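Local coordinates for protein uncharacterized esterase YxiM (Bacillus subtilis, PDB 2O14) that probably acts as an esterase of the GDSL lipolytic family, pairing a hydrolase domain with a galactose-binding-like module that holds a manganese ion, its natural substrate being unknown, at residues Asp260-Val265 and Ala270-Ser275; Glu253-Met258 and Ala305-Thr310; Phe18-Gly23 and Tyr44-Pro49. One frame throughout, in Å; residues are numbered along the deposited sequence.

Interaction 1 of 3, residues Asp260-Val265 and Ala270-Ser275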
loop_
_atom_site.group_PDB
_atom_site.type_symbol
_atom_site.label_atom_id
_atom_site.label_comp_id
_atom_site.label_asym_id
_atom_site.label_seq_id
_atom_site.Cartn_x
_atom_site.Cartn_y
_atom_site.Cartn_z
ATOM N N ASP A 260 -3.231 19.885 4.649
ATOM C CA ASP A 260 -4.318 19.711 3.696
ATOM C C ASP A 260 -4.815 18.271 3.649
ATOM O O ASP A 260 -6.024 18.030 3.672
ATOM C CB ASP A 260 -3.865 20.140 2.303
ATOM C CG ASP A 260 -4.974 20.055 1.283
ATOM O OD1 ASP A 260 -5.965 20.809 1.407
ATOM O OD2 ASP A 260 -4.859 19.225 0.361
HETATM N N MSE A 261 -3.891 17.317 3.579
HETATM C CA MSE A 261 -4.272 15.908 3.537
HETATM C C MSE A 261 -5.073 15.533 4.776
HETATM O O MSE A 261 -6.087 14.843 4.682
HETATM C CB MSE A 261 -3.037 15.006 3.451
HETATM C CG MSE A 261 -2.261 15.126 2.157
HETATM SE SE MSE A 261 -1.202 13.537 1.823
HETATM C CE MSE A 261 0.407 14.008 2.800
ATOM N N ILE A 262 -4.608 15.986 5.937
ATOM C CA ILE A 262 -5.291 15.699 7.196
ATOM C C ILE A 262 -6.722 16.227 7.166
ATOM O O ILE A 262 -7.659 15.544 7.587
ATOM C CB ILE A 262 -4.555 16.346 8.388
ATOM C CG1 ILE A 262 -3.171 15.718 8.546
ATOM C CG2 ILE A 262 -5.379 16.181 9.661
ATOM C CD1 ILE A 262 -2.260 16.485 9.474
ATOM N N ARG A 263 -6.887 17.447 6.669
ATOM C CA ARG A 263 -8.206 18.058 6.594
ATOM C C ARG A 263 -9.118 17.315 5.627
ATOM O O ARG A 263 -10.294 17.089 5.915
ATOM C CB ARG A 263 -8.074 19.529 6.195
ATOM C CG ARG A 263 -7.388 20.357 7.274
ATOM C CD ARG A 263 -7.419 21.842 6.984
ATOM N NE ARG A 263 -6.960 22.599 8.144
ATOM C CZ ARG A 263 -6.856 23.924 8.189
ATOM N NH1 ARG A 263 -7.178 24.657 7.130
ATOM N NH2 ARG A 263 -6.436 24.519 9.299
ATOM N N GLN A 264 -8.574 16.923 4.479
ATOM C CA GLN A 264 -9.368 16.198 3.502
ATOM C C GLN A 264 -9.834 14.873 4.079
ATOM O O GLN A 264 -10.979 14.475 3.879
ATOM C CB GLN A 264 -8.564 15.955 2.227
ATOM C CG GLN A 264 -8.338 17.200 1.398
ATOM C CD GLN A 264 -7.904 16.866 -0.008
ATOM O OE1 GLN A 264 -8.595 16.140 -0.718
ATOM N NE2 GLN A 264 -6.757 17.394 -0.420
ATOM N N VAL A 265 -8.954 14.187 4.799
ATOM C CA VAL A 265 -9.332 12.913 5.389
ATOM C C VAL A 265 -10.342 13.136 6.511
ATOM O O VAL A 265 -11.320 12.400 6.621
ATOM C CB VAL A 265 -8.107 12.147 5.936
ATOM C CG1 VAL A 265 -8.565 10.927 6.737
ATOM C CG2 VAL A 265 -7.221 11.700 4.776
ATOM N N ALA A 270 -13.212 10.287 8.971
ATOM C CA ALA A 270 -12.230 9.332 9.477
ATOM C C ALA A 270 -11.228 10.042 10.385
ATOM O O ALA A 270 -11.189 11.275 10.432
ATOM C CB ALA A 270 -11.502 8.670 8.314
ATOM N N ASP A 271 -10.423 9.267 11.108
ATOM C CA ASP A 271 -9.427 9.846 12.001
ATOM C C ASP A 271 -8.016 9.732 11.440
ATOM O O ASP A 271 -7.731 8.870 10.605
ATOM C CB ASP A 271 -9.484 9.182 13.380
ATOM C CG ASP A 271 -10.735 9.554 14.150
ATOM O OD1 ASP A 271 -11.042 10.764 14.227
ATOM O OD2 ASP A 271 -11.404 8.641 14.681
ATOM N N VAL A 272 -7.138 10.613 11.907
ATOM C CA VAL A 272 -5.760 10.625 11.446
ATOM C C VAL A 272 -4.757 10.369 12.561
ATOM O O VAL A 272 -4.850 10.958 13.641
ATOM C CB VAL A 272 -5.395 11.976 10.811
ATOM C CG1 VAL A 272 -3.958 11.938 10.320
ATOM C CG2 VAL A 272 -6.341 12.293 9.673
ATOM N N ILE A 273 -3.800 9.487 12.286
ATOM C CA ILE A 273 -2.742 9.171 13.237
ATOM C C ILE A 273 -1.413 9.495 12.560
ATOM O O ILE A 273 -0.996 8.787 11.638
ATOM C CB ILE A 273 -2.724 7.671 13.616
ATOM C CG1 ILE A 273 -4.055 7.266 14.255
ATOM C CG2 ILE A 273 -1.568 7.398 14.576
ATOM C CD1 ILE A 273 -4.211 5.776 14.418
ATOM N N LEU A 274 -0.759 10.565 13.005
ATOM C CA LEU A 274 0.527 10.956 12.434
ATOM C C LEU A 274 1.660 10.266 13.184
ATOM O O LEU A 274 1.575 10.057 14.394
ATOM C CB LEU A 274 0.719 12.470 12.523
ATOM C CG LEU A 274 -0.272 13.366 11.777
ATOM C CD1 LEU A 274 0.078 14.813 12.053
ATOM C CD2 LEU A 274 -0.229 13.078 10.276
ATOM N N SER A 275 2.720 9.914 12.462
ATOM C CA SER A 275 3.868 9.256 13.070
ATOM C C SER A 275 5.174 9.943 12.702
ATOM O O SER A 275 5.400 10.282 11.542
ATOM C CB SER A 275 3.927 7.792 12.630
ATOM O OG SER A 275 5.096 7.153 13.121
#
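Ile-262 and Val-265 meet Val-272, Leu-274 and Ala-270 in a buried contact made by apolar side chains between a helix and the following strand. Helix 251-266 and strand 271-275 form the second half of a beta-alpha-beta unit begun by strand 233-237, the repeating element of the alpha/beta SGNH hydrolase fold. The chain reverses between them, so the axes of helix segment 260-265 and strand 271-275 run at 151° and approach to 8.4 Å, room for one layer of aliphatic side chains. Beta-branched residues suit this layer because their methyls spread close to the backbone. Alternate strand residues face the helix, Val-272 and Leu-274 among them, while Asp-271 turns away. Leu-225 and Ile-228 continue the apolar surface around Val-265, which also touches Phe-234 of the neighbouring parallel strand; Ser-275 bonds through its hydroxyl to Gln-237 there. Near the turn a small Ala-270 fits, its CB 4.0 Å from Val-265 CG1. With CG1 of Val-265 opposite the backbone N (chi1 171°), that methyl reaches Val-272. Val-272 CG2 lies between two helix methyls, 3.9 Å from Val-265 CG1 and 4.0 Å from Ile-262 CG2, and farther along Ile-262 CD1 approaches Leu-274 CD1 at 3.9 Å.

Interaction 2 of 3, residues Glu253-Met258 and Ala305-Thr310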
loop_
_atom_site.group_PDB
_atom_site.type_symbol
_atom_site.label_atom_id
_atom_site.label_comp_id
_atom_site.label_asym_id
_atom_site.label_seq_id
_atom_site.Cartn_x
_atom_site.Cartn_y
_atom_site.Cartn_z
ATOM N N GLU A 253 6.463 24.011 3.199
ATOM C CA GLU A 253 5.596 23.386 2.202
ATOM C C GLU A 253 5.131 22.043 2.748
ATOM O O GLU A 253 3.952 21.702 2.682
ATOM C CB GLU A 253 6.334 23.163 0.877
ATOM C CG GLU A 253 5.385 22.997 -0.314
ATOM C CD GLU A 253 6.039 22.362 -1.536
ATOM O OE1 GLU A 253 7.218 22.671 -1.819
ATOM O OE2 GLU A 253 5.361 21.558 -2.223
ATOM N N PHE A 254 6.075 21.285 3.285
ATOM C CA PHE A 254 5.781 19.982 3.860
ATOM C C PHE A 254 4.601 20.091 4.821
ATOM O O PHE A 254 3.617 19.359 4.707
ATOM C CB PHE A 254 7.009 19.467 4.608
ATOM C CG PHE A 254 6.729 18.299 5.497
ATOM C CD1 PHE A 254 6.535 17.028 4.960
ATOM C CD2 PHE A 254 6.663 18.467 6.881
ATOM C CE1 PHE A 254 6.280 15.934 5.787
ATOM C CE2 PHE A 254 6.407 17.380 7.722
ATOM C CZ PHE A 254 6.216 16.108 7.174
ATOM N N LYS A 255 4.714 21.025 5.760
ATOM C CA LYS A 255 3.687 21.251 6.772
ATOM C C LYS A 255 2.337 21.623 6.150
ATOM O O LYS A 255 1.295 21.149 6.604
ATOM C CB LYS A 255 4.170 22.347 7.728
ATOM C CG LYS A 255 3.381 22.505 9.012
ATOM C CD LYS A 255 4.084 23.504 9.930
ATOM C CE LYS A 255 3.235 23.872 11.137
ATOM N NZ LYS A 255 2.839 22.672 11.909
ATOM N N GLU A 256 2.362 22.461 5.114
ATOM C CA GLU A 256 1.141 22.896 4.424
ATOM C C GLU A 256 0.426 21.746 3.715
ATOM O O GLU A 256 -0.791 21.603 3.817
ATOM C CB GLU A 256 1.465 23.952 3.372
ATOM C CG GLU A 256 2.024 25.259 3.886
ATOM C CD GLU A 256 2.479 26.160 2.743
ATOM O OE1 GLU A 256 1.684 26.365 1.795
ATOM O OE2 GLU A 256 3.625 26.661 2.787
ATOM N N VAL A 257 1.192 20.954 2.969
ATOM C CA VAL A 257 0.655 19.819 2.232
ATOM C C VAL A 257 0.086 18.793 3.197
ATOM O O VAL A 257 -1.009 18.261 2.987
ATOM C CB VAL A 257 1.748 19.139 1.385
ATOM C CG1 VAL A 257 1.205 17.855 0.765
ATOM C CG2 VAL A 257 2.227 20.093 0.305
HETATM N N MSE A 258 0.847 18.515 4.250
HETATM C CA MSE A 258 0.434 17.561 5.271
HETATM C C MSE A 258 -0.874 18.014 5.906
HETATM O O MSE A 258 -1.779 17.210 6.110
HETATM C CB MSE A 258 1.520 17.444 6.343
HETATM C CG MSE A 258 2.788 16.755 5.867
HETATM SE SE MSE A 258 2.587 14.822 5.792
HETATM C CE MSE A 258 2.807 14.462 7.693
ATOM N N ALA A 305 0.066 17.805 14.687
ATOM C CA ALA A 305 -0.786 16.954 15.512
ATOM C C ALA A 305 -1.619 17.792 16.483
ATOM O O ALA A 305 -2.795 17.507 16.720
ATOM C CB ALA A 305 0.068 15.955 16.275
ATOM N N GLU A 306 -0.997 18.831 17.032
ATOM C CA GLU A 306 -1.648 19.723 17.987
ATOM C C GLU A 306 -2.585 20.700 17.287
ATOM O O GLU A 306 -3.725 20.891 17.711
ATOM C CB GLU A 306 -0.587 20.501 18.766
ATOM C CG GLU A 306 0.451 19.603 19.423
ATOM C CD GLU A 306 1.647 20.373 19.955
ATOM O OE1 GLU A 306 2.314 21.062 19.150
ATOM O OE2 GLU A 306 1.922 20.283 21.173
ATOM N N GLU A 307 -2.093 21.308 16.213
ATOM C CA GLU A 307 -2.862 22.274 15.436
ATOM C C GLU A 307 -4.100 21.686 14.754
ATOM O O GLU A 307 -5.164 22.311 14.745
ATOM C CB GLU A 307 -1.965 22.911 14.378
ATOM C CG GLU A 307 -0.899 23.827 14.936
ATOM C CD GLU A 307 0.130 24.203 13.892
ATOM O OE1 GLU A 307 -0.264 24.426 12.730
ATOM O OE2 GLU A 307 1.328 24.284 14.232
ATOM N N GLU A 308 -3.959 20.496 14.173
ATOM C CA GLU A 308 -5.071 19.843 13.483
ATOM C C GLU A 308 -5.776 18.808 14.352
ATOM O O GLU A 308 -6.694 18.128 13.900
ATOM C CB GLU A 308 -4.577 19.183 12.192
ATOM C CG GLU A 308 -3.970 20.159 11.193
ATOM C CD GLU A 308 -4.903 21.317 10.865
ATOM O OE1 GLU A 308 -6.091 21.059 10.571
ATOM O OE2 GLU A 308 -4.448 22.481 10.892
ATOM N N LYS A 309 -5.333 18.688 15.597
ATOM C CA LYS A 309 -5.928 17.751 16.540
ATOM C C LYS A 309 -6.004 16.317 16.014
ATOM O O LYS A 309 -7.085 15.743 15.884
ATOM C CB LYS A 309 -7.327 18.237 16.926
ATOM C CG LYS A 309 -7.341 19.640 17.503
ATOM C CD LYS A 309 -8.754 20.101 17.821
ATOM C CE LYS A 309 -8.752 21.532 18.337
ATOM N NZ LYS A 309 -7.917 21.676 19.564
ATOM N N THR A 310 -4.848 15.739 15.715
ATOM C CA THR A 310 -4.795 14.369 15.228
ATOM C C THR A 310 -4.132 13.523 16.309
ATOM O O THR A 310 -3.587 14.063 17.270
ATOM C CB THR A 310 -3.945 14.255 13.951
ATOM O OG1 THR A 310 -2.560 14.431 14.282
ATOM C CG2 THR A 310 -4.356 15.317 12.941
#
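Lys-255 and Glu-307 form a salt bridge at the protein surface, with Lys-255 NZ donating to Glu-307 OE2 over 3.2 Å. The ammonium comes from above the carboxylate plane, about 45° out of it, and lies farther from the other oxygen, Lys-255 NZ to Glu-307 OE1 being 3.7 Å. This is a rather long contact, and the stronger partner of Glu-307 is Arg-259, whose NH2 pairs with OE1 while its other terminal nitrogen, NH1, turns to OE2 of the adjacent Glu-308. The carboxylate of Glu-307 is therefore shared by two cations from the same helix, spaced one turn apart, which probably helps to keep it ionised. Long, flexible side chains suit such a place, since the two backbones are too far apart for short ones to meet. Lys-255 runs extended to CE and bends only at its last torsion (chi4 56°), NZ ending beside the carboxylate; the two side chains cross at about a right angle.

In the SGNH hydrolase fold these helices, 251-266 and 298-307, pack side by side. The second ends here in a Schellman motif: Thr-310 N bonds to Ala-305 O at 2.9 Å, Lys-309 N makes a weak bond to Glu-306 O, and Lys-309 takes a positive phi of 53°, leading the chain on to strand 311-313.

Beneath the charges the helices meet through apolar groups: the aliphatic part of Lys-255 touches Ala-303 and Leu-304, Met-258, deposited as selenomethionine, also rests on Leu-304, and Phe-254 meets Ile-301 and the Tyr-297 ring. Within its own helix Met-258 lays CG over one face of the Phe-254 ring, 3.6 Å above the plane.

Interaction 3 of 3, residues Phe18-Gly23 and Tyr44-Pro49. With MN (manganese (II) ion), chain B.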
loop_
_atom_site.group_PDB
_atom_site.type_symbol
_atom_site.label_atom_id
_atom_site.label_comp_id
_atom_site.label_asym_id
_atom_site.label_seq_id
_atom_site.Cartn_x
_atom_site.Cartn_y
_atom_site.Cartn_z
ATOM N N PHE A 18 -10.413 -16.227 -12.993
ATOM C CA PHE A 18 -9.942 -15.977 -14.346
ATOM C C PHE A 18 -8.463 -16.282 -14.510
ATOM O O PHE A 18 -7.638 -15.835 -13.720
ATOM C CB PHE A 18 -10.214 -14.512 -14.713
ATOM C CG PHE A 18 -11.669 -14.134 -14.642
ATOM C CD1 PHE A 18 -12.564 -14.558 -15.622
ATOM C CD2 PHE A 18 -12.155 -13.380 -13.575
ATOM C CE1 PHE A 18 -13.925 -14.235 -15.539
ATOM C CE2 PHE A 18 -13.514 -13.053 -13.481
ATOM C CZ PHE A 18 -14.398 -13.478 -14.464
ATOM N N ASP A 19 -8.142 -17.063 -15.535
ATOM C CA ASP A 19 -6.761 -17.423 -15.848
ATOM C C ASP A 19 -6.419 -16.679 -17.137
ATOM O O ASP A 19 -6.807 -17.093 -18.225
ATOM C CB ASP A 19 -6.633 -18.942 -16.047
ATOM C CG ASP A 19 -5.296 -19.348 -16.657
ATOM O OD1 ASP A 19 -4.325 -18.583 -16.517
ATOM O OD2 ASP A 19 -5.208 -20.438 -17.269
ATOM N N PHE A 20 -5.700 -15.573 -16.999
ATOM C CA PHE A 20 -5.325 -14.736 -18.134
ATOM C C PHE A 20 -4.162 -15.273 -18.958
ATOM O O PHE A 20 -3.173 -15.762 -18.416
ATOM C CB PHE A 20 -4.997 -13.334 -17.628
ATOM C CG PHE A 20 -6.174 -12.629 -17.011
ATOM C CD1 PHE A 20 -7.093 -11.945 -17.812
ATOM C CD2 PHE A 20 -6.382 -12.668 -15.633
ATOM C CE1 PHE A 20 -8.204 -11.311 -17.248
ATOM C CE2 PHE A 20 -7.490 -12.035 -15.055
ATOM C CZ PHE A 20 -8.402 -11.356 -15.866
ATOM N N GLY A 21 -4.286 -15.160 -20.277
ATOM C CA GLY A 21 -3.242 -15.638 -21.167
ATOM C C GLY A 21 -3.795 -16.607 -22.194
ATOM O O GLY A 21 -4.937 -17.045 -22.080
ATOM N N SER A 22 -2.986 -16.956 -23.190
ATOM C CA SER A 22 -3.432 -17.879 -24.230
ATOM C C SER A 22 -2.651 -19.193 -24.304
ATOM O O SER A 22 -2.976 -20.055 -25.110
ATOM C CB SER A 22 -3.374 -17.186 -25.597
ATOM O OG SER A 22 -2.053 -16.756 -25.890
ATOM N N GLY A 23 -1.630 -19.351 -23.468
ATOM C CA GLY A 23 -0.837 -20.566 -23.524
ATOM C C GLY A 23 -1.513 -21.816 -22.989
ATOM O O GLY A 23 -1.588 -22.838 -23.674
ATOM N N TYR A 44 -17.919 -10.616 -18.856
ATOM C CA TYR A 44 -16.529 -10.224 -18.633
ATOM C C TYR A 44 -15.786 -10.011 -19.948
ATOM O O TYR A 44 -16.269 -10.394 -21.020
ATOM C CB TYR A 44 -15.803 -11.302 -17.828
ATOM C CG TYR A 44 -15.709 -12.617 -18.567
ATOM C CD1 TYR A 44 -16.705 -13.583 -18.448
ATOM C CD2 TYR A 44 -14.646 -12.874 -19.428
ATOM C CE1 TYR A 44 -16.643 -14.780 -19.174
ATOM C CE2 TYR A 44 -14.576 -14.059 -20.160
ATOM C CZ TYR A 44 -15.576 -15.004 -20.030
ATOM O OH TYR A 44 -15.517 -16.154 -20.784
ATOM N N GLY A 45 -14.594 -9.429 -19.859
ATOM C CA GLY A 45 -13.799 -9.189 -21.048
ATOM C C GLY A 45 -13.121 -7.835 -21.009
ATOM O O GLY A 45 -13.413 -7.012 -20.142
ATOM N N PHE A 46 -12.221 -7.595 -21.954
ATOM C CA PHE A 46 -11.502 -6.334 -22.005
ATOM C C PHE A 46 -12.255 -5.234 -22.744
ATOM O O PHE A 46 -12.803 -5.448 -23.825
ATOM C CB PHE A 46 -10.130 -6.562 -22.627
ATOM C CG PHE A 46 -9.240 -7.422 -21.789
ATOM C CD1 PHE A 46 -8.649 -6.915 -20.635
ATOM C CD2 PHE A 46 -9.009 -8.750 -22.134
ATOM C CE1 PHE A 46 -7.840 -7.721 -19.839
ATOM C CE2 PHE A 46 -8.202 -9.565 -21.342
ATOM C CZ PHE A 46 -7.617 -9.047 -20.193
ATOM N N GLN A 47 -12.269 -4.050 -22.142
ATOM C CA GLN A 47 -12.963 -2.896 -22.699
ATOM C C GLN A 47 -12.324 -2.412 -23.993
ATOM O O GLN A 47 -13.025 -2.029 -24.926
ATOM C CB GLN A 47 -12.985 -1.763 -21.669
ATOM C CG GLN A 47 -13.825 -0.563 -22.084
ATOM C CD GLN A 47 -15.254 -0.953 -22.437
ATOM O OE1 GLN A 47 -15.952 -1.580 -21.640
ATOM N NE2 GLN A 47 -15.694 -0.583 -23.637
ATOM N N THR A 48 -10.994 -2.412 -24.026
ATOM C CA THR A 48 -10.240 -1.988 -25.199
ATOM C C THR A 48 -9.165 -3.038 -25.495
ATOM O O THR A 48 -7.993 -2.856 -25.164
ATOM C CB THR A 48 -9.573 -0.598 -24.975
ATOM O OG1 THR A 48 -8.640 -0.668 -23.886
ATOM C CG2 THR A 48 -10.642 0.452 -24.653
ATOM N N PRO A 49 -9.563 -4.157 -26.127
ATOM C CA PRO A 49 -8.654 -5.259 -26.478
ATOM C C PRO A 49 -7.445 -4.833 -27.319
ATOM O O PRO A 49 -6.401 -5.476 -27.272
ATOM C CB PRO A 49 -9.552 -6.227 -27.253
ATOM C CG PRO A 49 -10.929 -5.924 -26.767
ATOM C CD PRO A 49 -10.933 -4.431 -26.602
HETATM MN MN MN B . -3.361 -19.689 -18.433
HETATM O O HOH W 1 -5.072 -18.511 -19.520
HETATM O O HOH W 2 -2.043 -21.096 -17.460
#
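Four aromatic side chains, meeting two by two, make up the direct contact: Phe-18 with Tyr-44 and Phe-20 with Phe-46. Phe-18 brings CE1 over one face of the Tyr-44 ring, 3.9 Å from Tyr-44 CG and offset toward the rim; the planes are inclined at 49°. Tyr-44 holds CG between its backbone N and carbonyl carbon (chi1 64°), which places the ring beside Phe-18. Phe-46 points its outermost carbon, CZ, at the CD1-CE1 side of the Phe-20 ring, 3.8 Å from Phe-20 CE1, the two side chains crossing at a slant. Large flat rings suit this position because they can span the gap between strands whose backbones lie far apart. Phe-80 meets Phe-18, Phe-20 and Phe-46 edge-to-face, and Val-32 adds an aliphatic surface against all three.

The strands belong to different sheets of the beta-sandwich of the galactose-binding-like module: 15-20 to the mixed sheet, 44-46 to the edge of the antiparallel one. The three phenylalanine rings lie in its interior, while Tyr-44, at the edge strand, remains partly exposed. Gly-21 and Gly-45 adopt backbone angles that would press a CB against the preceding carbonyl oxygen, so glycine suits both.

Metal coordination occupies another side of strand 15-20. Asp-19 binds manganese with both carboxylate oxygens, OD1 at 2.4 Å and OD2 at 2.3 Å. Two waters, the backbone carbonyl of Ser-24 and the carboxylate of Asp-65 help to complete the shell. OD2 of Asp-19 also accepts a hydrogen bond from the backbone N of Glu-26, which helps to fix the carboxylate's rotation.

Interactions 1 and 2 are neighbours in the hydrolase domain, with centres 8 Å apart and helix 251-266 common to both. Along the chain, interaction 1 is nested within the loop closed by interaction 2. They join directly: Arg-263 NE forms a salt bridge with Glu-308 OE1 at 3.0 Å, and Thr-310 CG2 packs against Ile-262 CG2 at 3.5 Å. Interaction 3 lies in the other module, its centre 39 Å from that of interaction 1 and 45 Å from that of interaction 2, on the opposite side of the chain's centre. Neither contact of the hydrolase domain includes the probable catalytic residues Ser-171, Asp-339 and His-342; the manganese belongs to interaction 3.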